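Local coordinates for glycosyl hydrolase, family 31/fibronectin type III domain protein (Clostridium perfringens, PDB 4LKS) that binds galactose through a calcium-bearing beta-sandwich, a family 32 carbohydrate-binding module carried by a family 31 glycoside hydrolase, at residues D36-E41 with N49-S54; P63-I68 with Y140-A145; I79-R84 with A157-L162; N89-E94 with N121-R126. All coordinates share one frame; numbering follows the deposited sequence. Where two conformers were deposited one is given.

Contact 1: D36-E41 with N49-S54; sequences DRDYKE and NTIWHS. With CA (calcium ion), chain C; GAL (beta-D-galactopyranose), chain D.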
# COMPACT_ATOMS: atom_id res chain seq x y z
N ASP A 36 7.19 9.03 13.48
CA ASP A 36 6.75 10.42 13.57
C ASP A 36 5.23 10.51 13.73
O ASP A 36 4.67 9.81 14.59
CB ASP A 36 7.25 11.19 12.35
CG ASP A 36 8.75 11.08 12.17
OD1 ASP A 36 9.46 10.99 13.20
OD2 ASP A 36 9.23 11.09 11.02
N ARG A 37 4.56 11.32 12.92
CA ARG A 37 3.09 11.34 12.94
C ARG A 37 2.52 10.69 11.68
O ARG A 37 1.37 10.91 11.32
CB ARG A 37 2.54 12.76 13.11
CG ARG A 37 2.97 13.40 14.42
CD ARG A 37 2.31 14.76 14.61
NE ARG A 37 2.99 15.53 15.64
CZ ARG A 37 4.09 16.24 15.43
NH1 ARG A 37 4.62 16.29 14.21
NH2 ARG A 37 4.66 16.92 16.42
N ASP A 38 3.35 9.86 11.05
CA ASP A 38 2.97 9.20 9.81
C ASP A 38 2.31 7.86 10.10
O ASP A 38 2.84 6.78 9.76
CB ASP A 38 4.18 9.09 8.89
CG ASP A 38 4.71 10.44 8.47
OD1 ASP A 38 3.94 11.43 8.51
OD2 ASP A 38 5.89 10.52 8.07
N TYR A 39 1.14 7.94 10.70
CA TYR A 39 0.44 6.78 11.24
C TYR A 39 -0.17 5.91 10.15
O TYR A 39 -0.43 6.37 9.03
CB TYR A 39 -0.66 7.23 12.21
CG TYR A 39 -0.15 8.14 13.31
CD1 TYR A 39 0.85 7.71 14.17
CD2 TYR A 39 -0.67 9.41 13.48
CE1 TYR A 39 1.32 8.54 15.18
CE2 TYR A 39 -0.21 10.24 14.49
CZ TYR A 39 0.79 9.79 15.33
OH TYR A 39 1.27 10.60 16.34
N LYS A 40 -0.41 4.64 10.49
CA LYS A 40 -0.99 3.69 9.55
C LYS A 40 -2.32 4.18 8.94
O LYS A 40 -2.59 3.93 7.76
CB LYS A 40 -1.15 2.32 10.23
CG LYS A 40 -2.11 2.28 11.41
CD LYS A 40 -1.95 0.96 12.17
CE LYS A 40 -3.08 0.75 13.17
NZ LYS A 40 -3.03 1.72 14.30
N GLU A 41 -3.12 4.90 9.72
CA GLU A 41 -4.43 5.34 9.25
C GLU A 41 -4.30 6.29 8.05
O GLU A 41 -5.20 6.38 7.19
CB GLU A 41 -5.20 6.02 10.39
CG GLU A 41 -5.63 5.09 11.54
CD GLU A 41 -4.52 4.77 12.55
OE1 GLU A 41 -3.45 5.42 12.55
OE2 GLU A 41 -4.73 3.85 13.37
N ASN A 49 -1.92 13.99 0.90
CA ASN A 49 -0.90 14.74 1.65
C ASN A 49 -0.44 14.09 2.94
O ASN A 49 0.51 14.56 3.57
CB ASN A 49 -1.38 16.16 1.94
CG ASN A 49 -1.37 17.02 0.71
OD1 ASN A 49 -0.46 16.91 -0.12
ND2 ASN A 49 -2.40 17.85 0.55
N THR A 50 -1.12 13.03 3.35
CA THR A 50 -0.75 12.33 4.57
C THR A 50 -0.17 10.98 4.19
O THR A 50 -0.56 10.39 3.19
CB THR A 50 -1.97 12.12 5.49
OG1 THR A 50 -2.94 11.33 4.79
CG2 THR A 50 -2.60 13.47 5.88
N ILE A 51 0.76 10.48 4.99
CA ILE A 51 1.37 9.19 4.69
C ILE A 51 1.50 8.31 5.91
O ILE A 51 1.62 8.80 7.04
CB ILE A 51 2.78 9.33 4.08
CG1 ILE A 51 3.75 9.96 5.08
CG2 ILE A 51 2.73 10.12 2.78
CD1 ILE A 51 5.19 9.98 4.59
N TRP A 52 1.45 7.01 5.68
CA TRP A 52 2.03 6.06 6.63
C TRP A 52 3.51 5.95 6.28
O TRP A 52 3.86 5.89 5.10
CB TRP A 52 1.37 4.69 6.51
CG TRP A 52 2.18 3.61 7.18
CD1 TRP A 52 2.53 3.55 8.50
CD2 TRP A 52 2.74 2.44 6.56
NE1 TRP A 52 3.28 2.42 8.74
CE2 TRP A 52 3.42 1.72 7.57
CE3 TRP A 52 2.73 1.93 5.25
CZ2 TRP A 52 4.09 0.52 7.31
CZ3 TRP A 52 3.39 0.72 5.00
CH2 TRP A 52 4.06 0.04 6.03
N HIS A 53 4.37 5.92 7.29
CA HIS A 53 5.80 5.73 7.10
C HIS A 53 6.29 4.80 8.20
O HIS A 53 5.96 5.00 9.37
CB HIS A 53 6.53 7.08 7.19
CG HIS A 53 7.92 7.09 6.63
ND1 HIS A 53 8.94 6.32 7.15
CD2 HIS A 53 8.48 7.83 5.64
CE1 HIS A 53 10.06 6.56 6.48
NE2 HIS A 53 9.80 7.48 5.57
N SER A 54 7.04 3.77 7.82
CA SER A 54 7.54 2.82 8.81
C SER A 54 8.75 3.44 9.52
O SER A 54 9.29 4.47 9.09
CB SER A 54 7.88 1.47 8.15
OG SER A 54 8.95 1.55 7.23
CA CA C . -3.03 9.61 3.04
C1 GAL D . 13.31 12.34 6.38
C2 GAL D . 11.79 12.26 6.11
C3 GAL D . 11.15 11.19 6.98
C4 GAL D . 11.86 9.84 6.72
C5 GAL D . 13.33 10.00 7.01
C6 GAL D . 14.16 8.76 6.68
O1 GAL D . 13.92 13.24 5.49
O2 GAL D . 11.12 13.49 6.39
O3 GAL D . 9.77 11.04 6.65
O4 GAL D . 11.69 9.46 5.36
O5 GAL D . 13.90 11.06 6.19
O6 GAL D . 15.53 8.94 7.03
O HOH W 1 1.79 12.30 7.12
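Asp38 lays its side chain beside those of Ile51 and His53, all pointing the same way, and the contact of 36-41 with 49-54 is organised around it. With chi1 at -64°, CG of Asp38 stands anti to its own carbonyl carbon, and the carboxylate runs alongside Ile51, whose CG1 meets Asp38 CG at 3.6 Å. Asp38 CB also touches His53 CB at 3.5 Å. The carboxylate does not bond to the histidine; instead Asp38 OD1 accepts a hydrogen bond from a water that in turn accepts the backbone N-H of Ile51. Asp38 is the centre of an inverse gamma turn, and its carbonyl is the acceptor for His53 N at 3.0 Å, the donor lying 28° off the carbonyl plane.

His53 holds its CG anti to the backbone N (chi1 -164°), and its ring is gripped at both nitrogens. ND1 donates in the ring plane to a lone pair of Ser54 O at 2.7 Å, while NE2 shares a hydrogen bond with O4 of the galactose, also 2.7 Å; together the two bonds fix the rotation of the ring. Next along, CD1 of Trp52 packs on CA of Lys40 at 3.7 Å, and its NE1 is bonded to Ser33 O. Thr50 chelates the calcium ion through both O and OG1.

Strand 52-53 is an outermost strand of the four-stranded sheet, paired with 158-166, and the loop 36-41 lies against it. The Trp52 side chain reaches across to strands 26-31 and 64-70 of the other sheet, where Lys40 also packs.

Contact 2: P63-I68 with Y140-A145; sequences PVSITI and YLRFTA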
# COMPACT_ATOMS: atom_id res chain seq x y z
N PRO A 63 11.38 -6.69 5.59
CA PRO A 63 10.07 -6.21 5.13
C PRO A 63 9.25 -5.52 6.21
O PRO A 63 9.45 -5.76 7.40
CB PRO A 63 9.36 -7.49 4.70
CG PRO A 63 9.99 -8.56 5.59
CD PRO A 63 11.43 -8.16 5.68
N VAL A 64 8.33 -4.66 5.79
CA VAL A 64 7.31 -4.12 6.68
C VAL A 64 5.97 -4.25 5.98
O VAL A 64 5.91 -4.35 4.75
CB VAL A 64 7.57 -2.64 7.06
CG1 VAL A 64 8.87 -2.49 7.84
CG2 VAL A 64 7.55 -1.73 5.83
N SER A 65 4.90 -4.27 6.75
CA SER A 65 3.59 -4.44 6.16
C SER A 65 2.55 -3.58 6.86
O SER A 65 2.76 -3.06 7.99
CB SER A 65 3.17 -5.91 6.18
OG SER A 65 2.80 -6.30 7.48
N ILE A 66 1.44 -3.40 6.17
CA ILE A 66 0.30 -2.68 6.71
C ILE A 66 -0.94 -3.50 6.38
O ILE A 66 -1.07 -4.03 5.27
CB ILE A 66 0.22 -1.23 6.15
CG1 ILE A 66 -0.98 -0.50 6.75
CG2 ILE A 66 0.18 -1.21 4.61
CD1 ILE A 66 -0.98 0.99 6.47
N THR A 67 -1.86 -3.63 7.33
CA THR A 67 -3.09 -4.37 7.12
C THR A 67 -4.29 -3.44 7.13
O THR A 67 -4.48 -2.67 8.09
CB THR A 67 -3.31 -5.45 8.18
OG1 THR A 67 -2.23 -6.38 8.15
CG2 THR A 67 -4.63 -6.18 7.93
N ILE A 68 -5.06 -3.49 6.05
CA ILE A 68 -6.29 -2.72 5.90
C ILE A 68 -7.50 -3.63 6.08
O ILE A 68 -7.59 -4.70 5.45
CB ILE A 68 -6.38 -2.07 4.51
CG1 ILE A 68 -5.10 -1.29 4.18
CG2 ILE A 68 -7.66 -1.20 4.39
CD1 ILE A 68 -4.63 -0.28 5.24
N TYR A 140 -9.83 -8.30 4.70
CA TYR A 140 -8.53 -7.77 5.13
C TYR A 140 -7.54 -7.93 4.00
O TYR A 140 -7.51 -8.96 3.31
CB TYR A 140 -8.01 -8.53 6.37
CG TYR A 140 -8.97 -8.53 7.53
CD1 TYR A 140 -10.02 -9.45 7.59
CD2 TYR A 140 -8.83 -7.61 8.56
CE1 TYR A 140 -10.91 -9.45 8.65
CE2 TYR A 140 -9.71 -7.60 9.62
CZ TYR A 140 -10.74 -8.52 9.66
OH TYR A 140 -11.62 -8.49 10.72
N LEU A 141 -6.69 -6.92 3.82
CA LEU A 141 -5.61 -7.00 2.86
C LEU A 141 -4.33 -6.56 3.55
O LEU A 141 -4.28 -5.48 4.12
CB LEU A 141 -5.91 -6.13 1.62
CG LEU A 141 -4.88 -6.20 0.48
CD1 LEU A 141 -5.54 -6.10 -0.91
CD2 LEU A 141 -3.78 -5.14 0.64
N ARG A 142 -3.31 -7.40 3.48
CA ARG A 142 -1.99 -7.07 3.99
C ARG A 142 -1.05 -6.76 2.83
O ARG A 142 -0.82 -7.59 1.94
CB ARG A 142 -1.45 -8.22 4.86
CG ARG A 142 -0.09 -7.91 5.48
CD ARG A 142 0.20 -8.79 6.69
NE ARG A 142 0.36 -10.21 6.34
CZ ARG A 142 0.32 -11.20 7.23
NH1 ARG A 142 0.12 -10.94 8.51
NH2 ARG A 142 0.48 -12.46 6.83
N PHE A 143 -0.53 -5.54 2.86
CA PHE A 143 0.37 -5.03 1.83
C PHE A 143 1.77 -4.96 2.41
O PHE A 143 2.00 -4.25 3.39
CB PHE A 143 -0.12 -3.64 1.38
CG PHE A 143 0.73 -3.00 0.31
CD1 PHE A 143 0.55 -3.33 -1.03
CD2 PHE A 143 1.70 -2.06 0.63
CE1 PHE A 143 1.34 -2.74 -2.03
CE2 PHE A 143 2.47 -1.46 -0.36
CZ PHE A 143 2.29 -1.80 -1.68
N THR A 144 2.70 -5.71 1.83
CA THR A 144 4.06 -5.83 2.34
C THR A 144 5.03 -5.17 1.39
O THR A 144 4.99 -5.43 0.20
CB THR A 144 4.45 -7.30 2.51
OG1 THR A 144 3.55 -7.92 3.43
CG2 THR A 144 5.89 -7.42 3.04
N ALA A 145 5.89 -4.31 1.93
CA ALA A 145 6.95 -3.67 1.17
C ALA A 145 8.20 -4.53 1.28
O ALA A 145 8.71 -4.74 2.38
CB ALA A 145 7.21 -2.28 1.71
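Arg142 sets its CG anti to the backbone N (chi1 -178°), and an extended chi2 (160°) brings its CD to a hydroxyl of the facing strand, Thr67 OG1 lying 3.7 Å from Arg142 CD. The bend at chi3 then turns NE off toward Glu98. The Thr67 contact is a van der Waals one of the aliphatic part; the guanidinium makes a salt bridge with Glu98 and a cation-pi contact with Trp106. Thr144 belongs to the same face, its OG1 meeting Ser65 CB at 3.4 Å and its CG2 meeting Pro63 CB at 3.8 Å.

The opposite face is apolar. Phe143 also sends its CG anti to the backbone N, and the ring leads away from the partner strand, leaving CB to meet Ile66 CG2 at 4.1 Å; that methyl lies near the plane of the ring, at its edge. Val64 CG2 and Ala145 CB make a similar pair at 4.2 Å.

Between the faces, strands 64-68 and 140-145 run antiparallel at 161°. The hydrogen-bonded pairs are Val64 with Ala145, Ile66 with Phe143 and Ile68 with Leu141. Five of the six bonds are short, with Ala145 N to Val64 O at 2.8 Å the shortest, whereas Val64 N to Ala145 O is weak at 3.4 Å, beside the entry into the strand at Pro63.

The chemistry is thus divided by face: Val64, Ile66, Ile68, Leu141, Phe143 and Ala145 supply hydrocarbon to the interior of the sandwich, while Ser65, Thr67, Arg142 and Thr144 give the other side a polar character, with the arginine's charge answered by Glu98.

Contact 3: I79-R84 with A157-L162; sequences IDYLPR and ASAAEL. With CA (calcium ion), chain C; GAL (beta-D-galactopyranose), chain D.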
# COMPACT_ATOMS: atom_id res chain seq x y z
N ILE A 79 -5.82 -2.90 -6.42
CA ILE A 79 -5.55 -1.77 -5.54
C ILE A 79 -4.64 -0.81 -6.27
O ILE A 79 -3.93 -1.23 -7.17
CB ILE A 79 -4.91 -2.16 -4.18
CG1 ILE A 79 -3.52 -2.77 -4.38
CG2 ILE A 79 -5.83 -3.10 -3.40
CD1 ILE A 79 -2.74 -2.93 -3.08
N ASP A 80 -4.71 0.48 -5.94
CA ASP A 80 -3.72 1.44 -6.40
C ASP A 80 -2.82 1.84 -5.25
O ASP A 80 -3.29 2.10 -4.13
CB ASP A 80 -4.35 2.73 -6.95
CG ASP A 80 -5.20 2.53 -8.18
OD1 ASP A 80 -5.10 1.49 -8.86
OD2 ASP A 80 -6.00 3.45 -8.46
N TYR A 81 -1.53 1.92 -5.52
CA TYR A 81 -0.57 2.43 -4.56
C TYR A 81 -0.19 3.86 -4.95
O TYR A 81 0.26 4.09 -6.06
CB TYR A 81 0.67 1.53 -4.53
CG TYR A 81 1.85 2.11 -3.77
CD1 TYR A 81 1.91 2.03 -2.37
CD2 TYR A 81 2.88 2.76 -4.43
CE1 TYR A 81 2.99 2.55 -1.67
CE2 TYR A 81 3.97 3.29 -3.73
CZ TYR A 81 4.01 3.19 -2.36
OH TYR A 81 5.08 3.71 -1.67
N LEU A 82 -0.40 4.82 -4.04
CA LEU A 82 0.01 6.20 -4.29
C LEU A 82 1.24 6.51 -3.46
O LEU A 82 1.19 6.49 -2.23
CB LEU A 82 -1.12 7.18 -3.94
CG LEU A 82 -0.78 8.67 -4.16
CD1 LEU A 82 -0.61 8.95 -5.65
CD2 LEU A 82 -1.85 9.57 -3.55
N PRO A 83 2.38 6.74 -4.12
CA PRO A 83 3.57 7.07 -3.34
C PRO A 83 3.49 8.47 -2.75
O PRO A 83 2.72 9.32 -3.20
CB PRO A 83 4.71 6.99 -4.36
CG PRO A 83 4.06 7.15 -5.69
CD PRO A 83 2.65 6.64 -5.56
N ARG A 84 4.30 8.66 -1.71
CA ARG A 84 4.54 9.95 -1.10
C ARG A 84 4.78 11.02 -2.16
O ARG A 84 5.56 10.80 -3.10
CB ARG A 84 5.76 9.81 -0.19
CG ARG A 84 6.09 11.02 0.63
CD ARG A 84 7.27 10.68 1.51
NE ARG A 84 7.50 11.70 2.52
CZ ARG A 84 8.34 11.56 3.54
NH1 ARG A 84 9.03 10.43 3.68
NH2 ARG A 84 8.48 12.54 4.41
N ALA A 157 9.37 2.02 4.41
CA ALA A 157 8.33 2.15 3.40
C ALA A 157 7.40 3.29 3.76
O ALA A 157 7.21 3.61 4.94
CB ALA A 157 7.54 0.88 3.31
N SER A 158 6.79 3.89 2.75
CA SER A 158 5.73 4.86 2.98
C SER A 158 4.63 4.66 1.96
O SER A 158 4.82 3.99 0.95
CB SER A 158 6.27 6.29 2.93
OG SER A 158 6.86 6.58 1.67
N ALA A 159 3.47 5.23 2.24
CA ALA A 159 2.35 5.16 1.31
C ALA A 159 1.46 6.34 1.62
O ALA A 159 1.10 6.54 2.77
CB ALA A 159 1.57 3.88 1.50
N ALA A 160 1.11 7.11 0.59
CA ALA A 160 0.14 8.19 0.76
C ALA A 160 -1.29 7.67 0.71
O ALA A 160 -2.14 8.11 1.47
CB ALA A 160 0.36 9.26 -0.29
N GLU A 161 -1.56 6.74 -0.22
CA GLU A 161 -2.87 6.09 -0.29
C GLU A 161 -2.76 4.69 -0.82
O GLU A 161 -1.89 4.37 -1.64
CB GLU A 161 -3.81 6.84 -1.24
CG GLU A 161 -4.30 8.20 -0.79
CD GLU A 161 -5.46 8.65 -1.65
OE1 GLU A 161 -5.28 9.54 -2.51
OE2 GLU A 161 -6.57 8.09 -1.48
N LEU A 162 -3.68 3.86 -0.33
CA LEU A 162 -4.03 2.60 -0.97
C LEU A 162 -5.50 2.72 -1.34
O LEU A 162 -6.36 2.98 -0.48
CB LEU A 162 -3.81 1.43 -0.01
CG LEU A 162 -2.38 1.23 0.47
CD1 LEU A 162 -2.35 0.21 1.60
CD2 LEU A 162 -1.46 0.76 -0.66
CA CA C . -3.03 9.61 3.04
C1 GAL D . 13.31 12.34 6.38
C2 GAL D . 11.79 12.26 6.11
C3 GAL D . 11.15 11.19 6.98
C4 GAL D . 11.86 9.84 6.72
C5 GAL D . 13.33 10.00 7.01
C6 GAL D . 14.16 8.76 6.68
O1 GAL D . 13.92 13.24 5.49
O2 GAL D . 11.12 13.49 6.39
O3 GAL D . 9.77 11.04 6.65
O4 GAL D . 11.69 9.46 5.36
O5 GAL D . 13.90 11.06 6.19
O6 GAL D . 15.53 8.94 7.03
O HOH W 2 5.87 6.41 -0.82
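The Tyr81 ring is met at its edge, near its plane, by Leu162 CD2 and by the carbonyl oxygen of Ser158, while Ala159 CB approaches CE1 obliquely at 3.7 Å. Its hydroxyl donates to Ser158 O at 2.6 Å, tilted 25° from the carbonyl plane, and also takes the N-H of Val92. The second flat group, the guanidinium of Arg84, presents its edge to the galactose: NH1 and NH2 both donate to O3, at 3.1 Å and 3.0 Å, and NH1 adds a longer bond to O4. An arginine chain extended from CG to NE spans the distance to the sugar. At its base, one water accepts from Arg84 N and donates to Ser158 OG, which is also hydrogen-bonded to Asn89 O.

Between these groups the strands are distorted. Ala160 and Glu161 both face Leu82 in a classic beta bulge: Ala160 N bonds to Leu82 O at 2.9 Å, and Glu161 N reaches the same oxygen only weakly. The carbonyl of Ala160 binds the calcium ion at 2.4 Å, so the irregularity coincides with a metal ligand. Leu82 CD2 packs against Ala160 CB and alongside Glu161, whose OE1 is bonded to Tyr128.

Strands 73-82 and 158-166 are the two inner strands of the four-stranded sheet. Strand 129-138 flanks the first and 52-53 the second, while Ile79 reaches the other sheet at Leu141 and Phe143.

Contact 4: N89-E94 with N121-R126; sequences NGHVTE and NALANR. With GAL (beta-D-galactopyranose), chain D.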
# COMPACT_ATOMS: atom_id res chain seq x y z
N ASN A 89 11.22 9.20 -0.14
CA ASN A 89 11.53 8.37 1.01
C ASN A 89 10.42 7.37 1.34
O ASN A 89 9.32 7.75 1.78
CB ASN A 89 11.89 9.21 2.23
CG ASN A 89 13.34 9.64 2.23
OD1 ASN A 89 14.07 9.38 1.27
ND2 ASN A 89 13.77 10.31 3.30
N GLY A 90 10.73 6.10 1.09
CA GLY A 90 9.81 5.02 1.36
C GLY A 90 9.03 4.54 0.15
O GLY A 90 8.19 3.67 0.30
N HIS A 91 9.30 5.09 -1.04
CA HIS A 91 8.65 4.62 -2.26
C HIS A 91 8.81 3.11 -2.42
O HIS A 91 9.93 2.59 -2.43
CB HIS A 91 9.22 5.31 -3.50
CG HIS A 91 8.68 6.68 -3.74
ND1 HIS A 91 8.78 7.30 -4.97
CD2 HIS A 91 8.02 7.54 -2.93
CE1 HIS A 91 8.19 8.49 -4.90
NE2 HIS A 91 7.73 8.66 -3.68
N VAL A 92 7.70 2.39 -2.52
CA VAL A 92 7.74 0.93 -2.59
C VAL A 92 7.99 0.47 -4.02
O VAL A 92 7.29 0.88 -4.95
CB VAL A 92 6.43 0.32 -2.06
CG1 VAL A 92 6.42 -1.18 -2.27
CG2 VAL A 92 6.25 0.68 -0.57
N THR A 93 9.00 -0.39 -4.21
CA THR A 93 9.31 -0.87 -5.56
C THR A 93 9.06 -2.37 -5.76
O THR A 93 8.95 -2.83 -6.90
CB THR A 93 10.77 -0.52 -5.99
OG1 THR A 93 11.68 -1.39 -5.31
CG2 THR A 93 11.10 0.92 -5.65
N GLU A 94 8.97 -3.12 -4.67
CA GLU A 94 8.59 -4.53 -4.72
C GLU A 94 7.64 -4.79 -3.56
O GLU A 94 7.88 -4.34 -2.42
CB GLU A 94 9.81 -5.48 -4.64
CG GLU A 94 9.46 -6.92 -5.03
CD GLU A 94 10.54 -7.95 -4.69
OE1 GLU A 94 11.50 -7.62 -3.97
OE2 GLU A 94 10.38 -9.11 -5.12
N ASN A 121 15.88 7.08 -8.17
CA ASN A 121 15.59 7.68 -6.88
C ASN A 121 14.12 7.81 -6.50
O ASN A 121 13.81 8.05 -5.35
CB ASN A 121 16.33 9.02 -6.70
CG ASN A 121 16.27 9.90 -7.93
OD1 ASN A 121 15.22 10.05 -8.56
ND2 ASN A 121 17.41 10.49 -8.28
N ALA A 122 13.22 7.63 -7.46
CA ALA A 122 11.79 7.70 -7.17
C ALA A 122 11.04 6.78 -8.13
O ALA A 122 11.59 6.35 -9.13
CB ALA A 122 11.27 9.12 -7.29
N LEU A 123 9.77 6.50 -7.83
CA LEU A 123 8.96 5.74 -8.77
C LEU A 123 8.78 6.52 -10.07
O LEU A 123 8.73 7.76 -10.07
CB LEU A 123 7.59 5.38 -8.17
CG LEU A 123 7.59 4.34 -7.05
CD1 LEU A 123 6.16 4.01 -6.66
CD2 LEU A 123 8.30 3.08 -7.50
N ALA A 124 8.72 5.80 -11.19
CA ALA A 124 8.51 6.41 -12.50
C ALA A 124 7.14 7.09 -12.56
O ALA A 124 6.99 8.18 -13.11
CB ALA A 124 8.64 5.38 -13.59
N ASN A 125 6.14 6.42 -11.99
CA ASN A 125 4.80 6.97 -11.91
C ASN A 125 4.63 7.54 -10.52
O ASN A 125 4.55 6.79 -9.54
CB ASN A 125 3.77 5.86 -12.17
CG ASN A 125 2.34 6.34 -12.06
OD1 ASN A 125 2.07 7.52 -11.86
ND2 ASN A 125 1.40 5.41 -12.19
N ARG A 126 4.61 8.88 -10.43
CA ARG A 126 4.47 9.55 -9.14
C ARG A 126 3.02 9.64 -8.70
O ARG A 126 2.72 10.13 -7.60
CB ARG A 126 5.08 10.97 -9.17
CG ARG A 126 6.59 11.02 -9.39
CD ARG A 126 7.37 10.34 -8.28
NE ARG A 126 7.17 10.96 -6.96
CZ ARG A 126 8.02 11.82 -6.40
NH1 ARG A 126 9.12 12.19 -7.04
NH2 ARG A 126 7.76 12.32 -5.20
C1 GAL D . 13.31 12.34 6.38
C2 GAL D . 11.79 12.26 6.11
C3 GAL D . 11.15 11.19 6.98
C4 GAL D . 11.86 9.84 6.72
C5 GAL D . 13.33 10.00 7.01
C6 GAL D . 14.16 8.76 6.68
O1 GAL D . 13.92 13.24 5.49
O2 GAL D . 11.12 13.49 6.39
O3 GAL D . 9.77 11.04 6.65
O4 GAL D . 11.69 9.46 5.36
O5 GAL D . 13.90 11.06 6.19
O6 GAL D . 15.53 8.94 7.03
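His91 puts its ring edge over one face of the Arg126 guanidinium, CE1 standing 3.2 Å above that plane and offset toward its rim. The two side chains cross at about a right angle, with their planes 76° apart, and the closest pair is His91 CE1 to Arg126 NE at 3.4 Å. Bends at chi2 and chi3, both near -62°, bring NE back to CE1 of the histidine.

The same imidazole is held in rotation by hydrogen bonds at both nitrogens. ND1 accepts the backbone N-H of Leu123 at 3.1 Å, an almost straight bond (172°) whose donor lies in the ring plane, and NE2 donates to Arg84 O. ND1 therefore carries no proton in this bond, consistent with a neutral ring protonated at NE2 beside the arginine. Ala122 CB sits by the ring, 3.9 Å from His91 ND1.

Leu123 provides the apolar part. Its CG packs against His91 at ND1 and CB, and its CD2 extends to Thr93 CG2 at 4.0 Å. CD2 also lies 3.5 Å from Val92 O, a buried carbonyl oxygen that has no polar partner in the model.

At the other end of 89-94, Asn89 ND2 donates to galactose O4 at 3.0 Å and more weakly to the ring oxygen O5. Gly90, with a positive phi, joins it to His91. The arrangement is that of a binding-site loop on a beta-sandwich of the F5/8 type C family: one end reads the sugar, while the following residues are fixed to segment 121-126, part of the loop between strands 107-113 and 129-138.

In the fold
The galactose ties three of the contacts together: contact 1 supplies His53, contact 3 Arg84 and contact 4 Asn89, and O4 of the sugar is a partner of all three. Calcium is shared by contacts 1 and 3, whose centres lie 11 Å apart, with Asn42, Asp45 and Asp47 completing the site. Contacts 3 and 4 are closer still, 9 Å between centres, joined by Ser158 OG to Asn89 O at 2.7 Å. Contact 2 binds neither ligand; it belongs to the five-stranded sheet and packs on contact 3 through Phe143 against Ile79 and Tyr81, and on contact 1 through Ile66 against Trp52, so the two sheets meet through these side chains.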